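Local coordinates for protein chloride intracellular channel exc-4 (Caenorhabditis elegans, PDB 2YV9) that may insert into membranes to form chloride ion channels and keeps the lumen of the growing excretory canal from swelling into cysts, at residues A36-A49 with M188-H201. Residues are numbered along the deposited sequence; the frame is centred on the assembly and turned at random.
Sequences ADLFCQEFWMELYA and MTEYDCELMPRLHH
In this GST-fold protein, helix 38-52 of the thioredoxin-like N-terminal domain packs through residues 38-49 on residues 190-201 of helix 190-210 in the all-helical half, joining L38, E42 and M45 to C193, P197, R198 and H201. The axes approach to 8.3 Å with N-to-C directions 133° apart, and E42 CA, 3.4 Å from C193 O in a CA-H...O contact, marks the closest backbone approach. L38 reaches two partners with its two methyls: CD2 lies over one face of the H201 ring, 3.5 Å from the centroid and 18° off the normal, a CH-pi contact, while CD1 sits over the centre of the R198 guanidinium. At the edge of the same imidazole, in plane, lies A36 O; H201 ND1 bonds to Y248 OH. The turn of the guanidinium is fixed by NH1, which donates to E194 O at 2.9 Å, close to the guanidinium plane, and to a water that also reaches E42 OE1; Y127 adds a cation-pi contact. With an alanine here instead of R198, L38 CD1 would probably lose the flat group beneath it and this water the NH1 that donates to it. E42, extended with CG anti to the backbone N, brings OE2 within 2.5 Å of E194 OE2, the carboxylate planes 84° apart; one of the two acids probably carries a proton, and R95 of the second subunit forms a salt bridge with E42 OE2. Toward the other end, M45 lies across C193 and P197, its chain bent at chi3, which brings CE to M188 SD. The predicted membrane-inserting segment begins at L38, so insertion would presumably have to break this buried interface. Beyond M45, M188 CE closes on A49 CB at 3.7 Å.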
loop_
_atom_site.group_PDB
_atom_site.type_symbol
_atom_site.label_atom_id
_atom_site.label_comp_id
_atom_site.label_asym_id
_atom_site.label_seq_id
_atom_site.Cartn_x
_atom_site.Cartn_y
_atom_site.Cartn_z
ATOM N N ALA A 36 -7.354 -13.450 -2.289
ATOM C CA ALA A 36 -7.688 -12.772 -3.543
ATOM C C ALA A 36 -7.388 -11.289 -3.552
ATOM O O ALA A 36 -7.984 -10.544 -4.342
ATOM C CB ALA A 36 -9.090 -13.023 -3.904
ATOM N N ASP A 37 -6.409 -10.885 -2.761
ATOM C CA ASP A 37 -6.014 -9.505 -2.702
ATOM C C ASP A 37 -5.359 -9.165 -4.038
ATOM O O ASP A 37 -4.396 -9.857 -4.454
ATOM C CB ASP A 37 -5.093 -9.239 -1.521
ATOM C CG ASP A 37 -4.679 -7.788 -1.426
ATOM O OD1 ASP A 37 -5.203 -7.097 -0.518
ATOM O OD2 ASP A 37 -3.820 -7.319 -2.229
ATOM N N LEU A 38 -5.870 -8.110 -4.709
ATOM C CA LEU A 38 -5.308 -7.814 -6.052
ATOM C C LEU A 38 -3.885 -7.267 -6.049
ATOM O O LEU A 38 -3.083 -7.516 -6.987
ATOM C CB LEU A 38 -6.223 -6.853 -6.758
ATOM C CG LEU A 38 -7.542 -7.412 -7.249
ATOM C CD1 LEU A 38 -8.504 -6.256 -7.640
ATOM C CD2 LEU A 38 -7.351 -8.351 -8.423
ATOM N N PHE A 39 -3.526 -6.544 -5.006
ATOM C CA PHE A 39 -2.145 -5.991 -4.896
ATOM C C PHE A 39 -1.150 -7.119 -4.632
ATOM O O PHE A 39 -0.054 -7.110 -5.141
ATOM C CB PHE A 39 -2.133 -4.887 -3.871
ATOM C CG PHE A 39 -3.116 -3.844 -4.197
ATOM C CD1 PHE A 39 -2.907 -3.018 -5.291
ATOM C CD2 PHE A 39 -4.331 -3.794 -3.569
ATOM C CE1 PHE A 39 -3.864 -2.049 -5.648
ATOM C CE2 PHE A 39 -5.280 -2.846 -3.960
ATOM C CZ PHE A 39 -5.028 -1.977 -4.979
ATOM N N CYS A 40 -1.569 -8.121 -3.855
ATOM C CA CYS A 40 -0.708 -9.289 -3.647
ATOM C C CYS A 40 -0.451 -10.025 -4.977
ATOM O O CYS A 40 0.668 -10.462 -5.277
ATOM C CB CYS A 40 -1.353 -10.249 -2.692
ATOM S SG CYS A 40 -1.343 -9.614 -0.927
ATOM N N GLN A 41 -1.517 -10.215 -5.740
ATOM C CA GLN A 41 -1.324 -10.911 -7.039
ATOM C C GLN A 41 -0.471 -10.079 -8.021
ATOM O O GLN A 41 0.348 -10.611 -8.752
ATOM C CB GLN A 41 -2.579 -11.315 -7.739
ATOM C CG GLN A 41 -2.230 -12.372 -8.753
ATOM C CD GLN A 41 -3.388 -13.061 -9.502
ATOM O OE1 GLN A 41 -4.581 -12.777 -9.305
ATOM N NE2 GLN A 41 -3.014 -13.975 -10.412
ATOM N N GLU A 42 -0.670 -8.773 -8.051
ATOM C CA GLU A 42 0.150 -7.887 -8.896
ATOM C C GLU A 42 1.650 -8.123 -8.590
ATOM O O GLU A 42 2.430 -8.390 -9.496
ATOM C CB GLU A 42 -0.197 -6.437 -8.591
ATOM C CG GLU A 42 0.626 -5.398 -9.340
ATOM C CD GLU A 42 0.175 -3.964 -9.126
ATOM O OE1 GLU A 42 -0.729 -3.707 -8.291
ATOM O OE2 GLU A 42 0.775 -3.075 -9.767
ATOM N N PHE A 43 2.075 -7.980 -7.335
ATOM C CA PHE A 43 3.487 -8.113 -7.027
ATOM C C PHE A 43 3.990 -9.535 -7.168
ATOM O O PHE A 43 5.161 -9.759 -7.556
ATOM C CB PHE A 43 3.867 -7.521 -5.678
ATOM C CG PHE A 43 3.613 -6.067 -5.609
ATOM C CD1 PHE A 43 4.142 -5.222 -6.565
ATOM C CD2 PHE A 43 2.815 -5.522 -4.635
ATOM C CE1 PHE A 43 3.881 -3.874 -6.529
ATOM C CE2 PHE A 43 2.578 -4.160 -4.602
ATOM C CZ PHE A 43 3.084 -3.349 -5.535
ATOM N N TRP A 44 3.138 -10.505 -6.865
ATOM C CA TRP A 44 3.543 -11.905 -7.042
ATOM C C TRP A 44 3.808 -12.141 -8.517
ATOM O O TRP A 44 4.880 -12.692 -8.874
ATOM C CB TRP A 44 2.496 -12.846 -6.492
ATOM C CG TRP A 44 2.865 -14.320 -6.396
ATOM C CD1 TRP A 44 3.918 -14.997 -6.978
ATOM C CD2 TRP A 44 2.100 -15.290 -5.690
ATOM N NE1 TRP A 44 3.859 -16.342 -6.613
ATOM C CE2 TRP A 44 2.753 -16.530 -5.811
ATOM C CE3 TRP A 44 0.941 -15.208 -4.894
ATOM C CZ2 TRP A 44 2.238 -17.690 -5.253
ATOM C CZ3 TRP A 44 0.455 -16.351 -4.299
ATOM C CH2 TRP A 44 1.095 -17.589 -4.491
ATOM N N MET A 45 2.915 -11.651 -9.399
ATOM C CA MET A 45 3.222 -11.819 -10.823
ATOM C C MET A 45 4.558 -11.189 -11.220
ATOM O O MET A 45 5.368 -11.781 -11.983
ATOM C CB MET A 45 2.124 -11.211 -11.692
ATOM C CG MET A 45 0.810 -11.972 -11.614
ATOM S SD MET A 45 -0.557 -11.459 -12.636
ATOM C CE MET A 45 0.178 -11.553 -14.246
ATOM N N GLU A 46 4.827 -10.000 -10.714
ATOM C CA GLU A 46 6.109 -9.340 -11.014
ATOM C C GLU A 46 7.302 -10.160 -10.467
ATOM O O GLU A 46 8.333 -10.378 -11.150
ATOM C CB GLU A 46 6.084 -7.927 -10.471
ATOM C CG GLU A 46 5.093 -7.004 -11.207
ATOM C CD GLU A 46 4.936 -5.636 -10.573
ATOM O OE1 GLU A 46 5.630 -5.351 -9.563
ATOM O OE2 GLU A 46 4.136 -4.860 -11.101
ATOM N N LEU A 47 7.215 -10.563 -9.214
ATOM C CA LEU A 47 8.259 -11.439 -8.655
ATOM C C LEU A 47 8.452 -12.729 -9.460
ATOM O O LEU A 47 9.600 -13.165 -9.646
ATOM C CB LEU A 47 7.977 -11.755 -7.194
ATOM C CG LEU A 47 8.204 -10.492 -6.336
ATOM C CD1 LEU A 47 7.678 -10.729 -4.882
ATOM C CD2 LEU A 47 9.610 -10.037 -6.242
ATOM N N TYR A 48 7.373 -13.318 -9.942
ATOM C CA TYR A 48 7.454 -14.551 -10.739
ATOM C C TYR A 48 8.216 -14.280 -12.035
ATOM O O TYR A 48 9.041 -15.091 -12.463
ATOM C CB TYR A 48 6.069 -15.161 -11.057
ATOM C CG TYR A 48 6.185 -16.620 -11.414
ATOM C CD1 TYR A 48 5.969 -17.616 -10.456
ATOM C CD2 TYR A 48 6.539 -17.011 -12.692
ATOM C CE1 TYR A 48 6.120 -18.945 -10.772
ATOM C CE2 TYR A 48 6.683 -18.349 -13.020
ATOM C CZ TYR A 48 6.478 -19.314 -12.064
ATOM O OH TYR A 48 6.605 -20.672 -12.400
ATOM N N ALA A 49 7.955 -13.133 -12.658
ATOM C CA ALA A 49 8.695 -12.758 -13.878
ATOM C C ALA A 49 10.205 -12.816 -13.623
ATOM O O ALA A 49 10.975 -13.346 -14.436
ATOM C CB ALA A 49 8.313 -11.349 -14.383
ATOM N N MET A 188 5.197 -9.304 -20.763
ATOM C CA MET A 188 4.327 -8.989 -19.614
ATOM C C MET A 188 4.858 -7.753 -18.914
ATOM O O MET A 188 6.053 -7.650 -18.685
ATOM C CB MET A 188 4.316 -10.156 -18.629
ATOM C CG MET A 188 3.248 -10.005 -17.532
ATOM S SD MET A 188 3.294 -11.331 -16.302
ATOM C CE MET A 188 4.729 -10.856 -15.363
ATOM N N THR A 189 3.966 -6.812 -18.554
ATOM C CA THR A 189 4.348 -5.623 -17.841
ATOM C C THR A 189 3.502 -5.496 -16.572
ATOM O O THR A 189 2.580 -6.274 -16.362
ATOM C CB THR A 189 4.158 -4.333 -18.689
ATOM O OG1 THR A 189 2.764 -4.109 -19.008
ATOM C CG2 THR A 189 5.013 -4.386 -19.985
ATOM N N GLU A 190 3.785 -4.458 -15.777
ATOM C CA GLU A 190 3.005 -4.207 -14.563
ATOM C C GLU A 190 1.503 -4.037 -14.869
ATOM O O GLU A 190 0.641 -4.469 -14.082
ATOM C CB GLU A 190 3.575 -3.045 -13.755
ATOM C CG GLU A 190 2.993 -1.631 -14.073
ATOM C CD GLU A 190 3.679 -0.944 -15.206
ATOM O OE1 GLU A 190 3.561 0.320 -15.292
ATOM O OE2 GLU A 190 4.319 -1.651 -16.011
ATOM N N TYR A 191 1.163 -3.491 -16.040
ATOM C CA TYR A 191 -0.232 -3.329 -16.397
ATOM C C TYR A 191 -0.964 -4.661 -16.551
ATOM O O TYR A 191 -2.124 -4.763 -16.185
ATOM C CB TYR A 191 -0.384 -2.462 -17.602
ATOM C CG TYR A 191 0.153 -1.067 -17.350
ATOM C CD1 TYR A 191 -0.381 -0.265 -16.378
ATOM C CD2 TYR A 191 1.179 -0.547 -18.147
ATOM C CE1 TYR A 191 0.080 1.019 -16.159
ATOM C CE2 TYR A 191 1.688 0.727 -17.906
ATOM C CZ TYR A 191 1.101 1.530 -16.930
ATOM O OH TYR A 191 1.522 2.823 -16.666
ATOM N N ASP A 192 -0.291 -5.696 -17.070
ATOM C CA ASP A 192 -0.853 -7.057 -17.082
ATOM C C ASP A 192 -1.025 -7.587 -15.692
ATOM O O ASP A 192 -1.979 -8.337 -15.418
ATOM C CB ASP A 192 0.058 -7.960 -17.835
ATOM C CG ASP A 192 0.285 -7.422 -19.264
ATOM O OD1 ASP A 192 -0.703 -7.264 -20.012
ATOM O OD2 ASP A 192 1.451 -7.083 -19.600
ATOM N N CYS A 193 -0.077 -7.222 -14.837
ATOM C CA CYS A 193 -0.077 -7.691 -13.457
ATOM C C CYS A 193 -1.285 -7.087 -12.699
ATOM O O CYS A 193 -1.718 -7.643 -11.672
ATOM C CB CYS A 193 1.201 -7.417 -12.787
ATOM S SG CYS A 193 2.587 -8.337 -13.549
ATOM N N GLU A 194 -1.864 -5.999 -13.239
ATOM C CA GLU A 194 -3.060 -5.352 -12.690
ATOM C C GLU A 194 -4.348 -5.781 -13.415
ATOM O O GLU A 194 -5.359 -6.132 -12.794
ATOM C CB GLU A 194 -2.903 -3.846 -12.754
ATOM C CG GLU A 194 -1.713 -3.412 -11.895
ATOM C CD GLU A 194 -1.193 -2.020 -12.197
ATOM O OE1 GLU A 194 -1.775 -1.324 -13.061
ATOM O OE2 GLU A 194 -0.225 -1.616 -11.496
ATOM N N LEU A 195 -4.320 -5.756 -14.731
ATOM C CA LEU A 195 -5.543 -6.085 -15.519
ATOM C C LEU A 195 -5.889 -7.560 -15.509
ATOM O O LEU A 195 -7.049 -7.901 -15.477
ATOM C CB LEU A 195 -5.319 -5.657 -16.992
ATOM C CG LEU A 195 -6.536 -5.778 -17.894
ATOM C CD1 LEU A 195 -7.736 -5.003 -17.292
ATOM C CD2 LEU A 195 -6.174 -5.277 -19.331
ATOM N N MET A 196 -4.912 -8.471 -15.627
ATOM C CA MET A 196 -5.303 -9.863 -15.794
ATOM C C MET A 196 -6.008 -10.353 -14.493
ATOM O O MET A 196 -7.091 -10.928 -14.563
ATOM C CB MET A 196 -4.119 -10.746 -16.189
ATOM C CG MET A 196 -3.641 -10.472 -17.604
ATOM S SD MET A 196 -2.116 -11.453 -17.929
ATOM C CE MET A 196 -2.208 -11.502 -19.755
ATOM N N PRO A 197 -5.416 -10.052 -13.327
ATOM C CA PRO A 197 -6.234 -10.438 -12.102
ATOM C C PRO A 197 -7.618 -9.774 -12.038
ATOM O O PRO A 197 -8.586 -10.440 -11.744
ATOM C CB PRO A 197 -5.322 -9.993 -10.953
ATOM C CG PRO A 197 -3.894 -10.073 -11.554
ATOM C CD PRO A 197 -4.082 -9.552 -12.974
ATOM N N ARG A 198 -7.725 -8.500 -12.421
ATOM C CA ARG A 198 -9.026 -7.816 -12.419
ATOM C C ARG A 198 -10.022 -8.507 -13.379
ATOM O O ARG A 198 -11.202 -8.739 -13.062
ATOM C CB ARG A 198 -8.868 -6.331 -12.618
ATOM C CG ARG A 198 -8.195 -5.652 -11.413
ATOM C CD ARG A 198 -7.819 -4.167 -11.659
ATOM N NE ARG A 198 -7.375 -3.491 -10.436
ATOM C CZ ARG A 198 -6.278 -3.814 -9.760
ATOM N NH1 ARG A 198 -5.458 -4.751 -10.232
ATOM N NH2 ARG A 198 -5.984 -3.203 -8.624
ATOM N N LEU A 199 -9.554 -8.831 -14.578
ATOM C CA LEU A 199 -10.399 -9.524 -15.517
ATOM C C LEU A 199 -10.876 -10.859 -14.978
ATOM O O LEU A 199 -12.040 -11.190 -15.123
ATOM C CB LEU A 199 -9.699 -9.678 -16.857
ATOM C CG LEU A 199 -9.547 -8.449 -17.717
ATOM C CD1 LEU A 199 -8.614 -8.725 -18.956
ATOM C CD2 LEU A 199 -10.929 -7.919 -18.272
ATOM N N HIS A 200 -9.968 -11.621 -14.387
ATOM C CA HIS A 200 -10.324 -12.946 -13.872
ATOM C C HIS A 200 -11.304 -12.806 -12.717
ATOM O O HIS A 200 -12.303 -13.544 -12.659
ATOM C CB HIS A 200 -9.098 -13.654 -13.359
ATOM C CG HIS A 200 -9.365 -15.068 -12.977
ATOM N ND1 HIS A 200 -9.861 -16.017 -13.855
ATOM C CD2 HIS A 200 -9.262 -15.686 -11.777
ATOM C CE1 HIS A 200 -10.028 -17.156 -13.202
ATOM N NE2 HIS A 200 -9.677 -16.981 -11.946
ATOM N N HIS A 201 -11.075 -11.841 -11.827
ATOM C CA HIS A 201 -12.050 -11.536 -10.754
ATOM C C HIS A 201 -13.440 -11.237 -11.370
ATOM O O HIS A 201 -14.491 -11.744 -10.923
ATOM C CB HIS A 201 -11.644 -10.345 -9.883
ATOM C CG HIS A 201 -10.568 -10.643 -8.897
ATOM N ND1 HIS A 201 -10.515 -10.039 -7.656
ATOM C CD2 HIS A 201 -9.542 -11.529 -8.936
ATOM C CE1 HIS A 201 -9.452 -10.492 -7.009
ATOM N NE2 HIS A 201 -8.854 -11.412 -7.751
HETATM O O HOH W 1 -3.694 -7.218 -9.690
HETATM O O HOH W 2 -3.374 -4.588 -8.253
HETATM O O HOH W 3 -6.228 -12.184 -7.144
#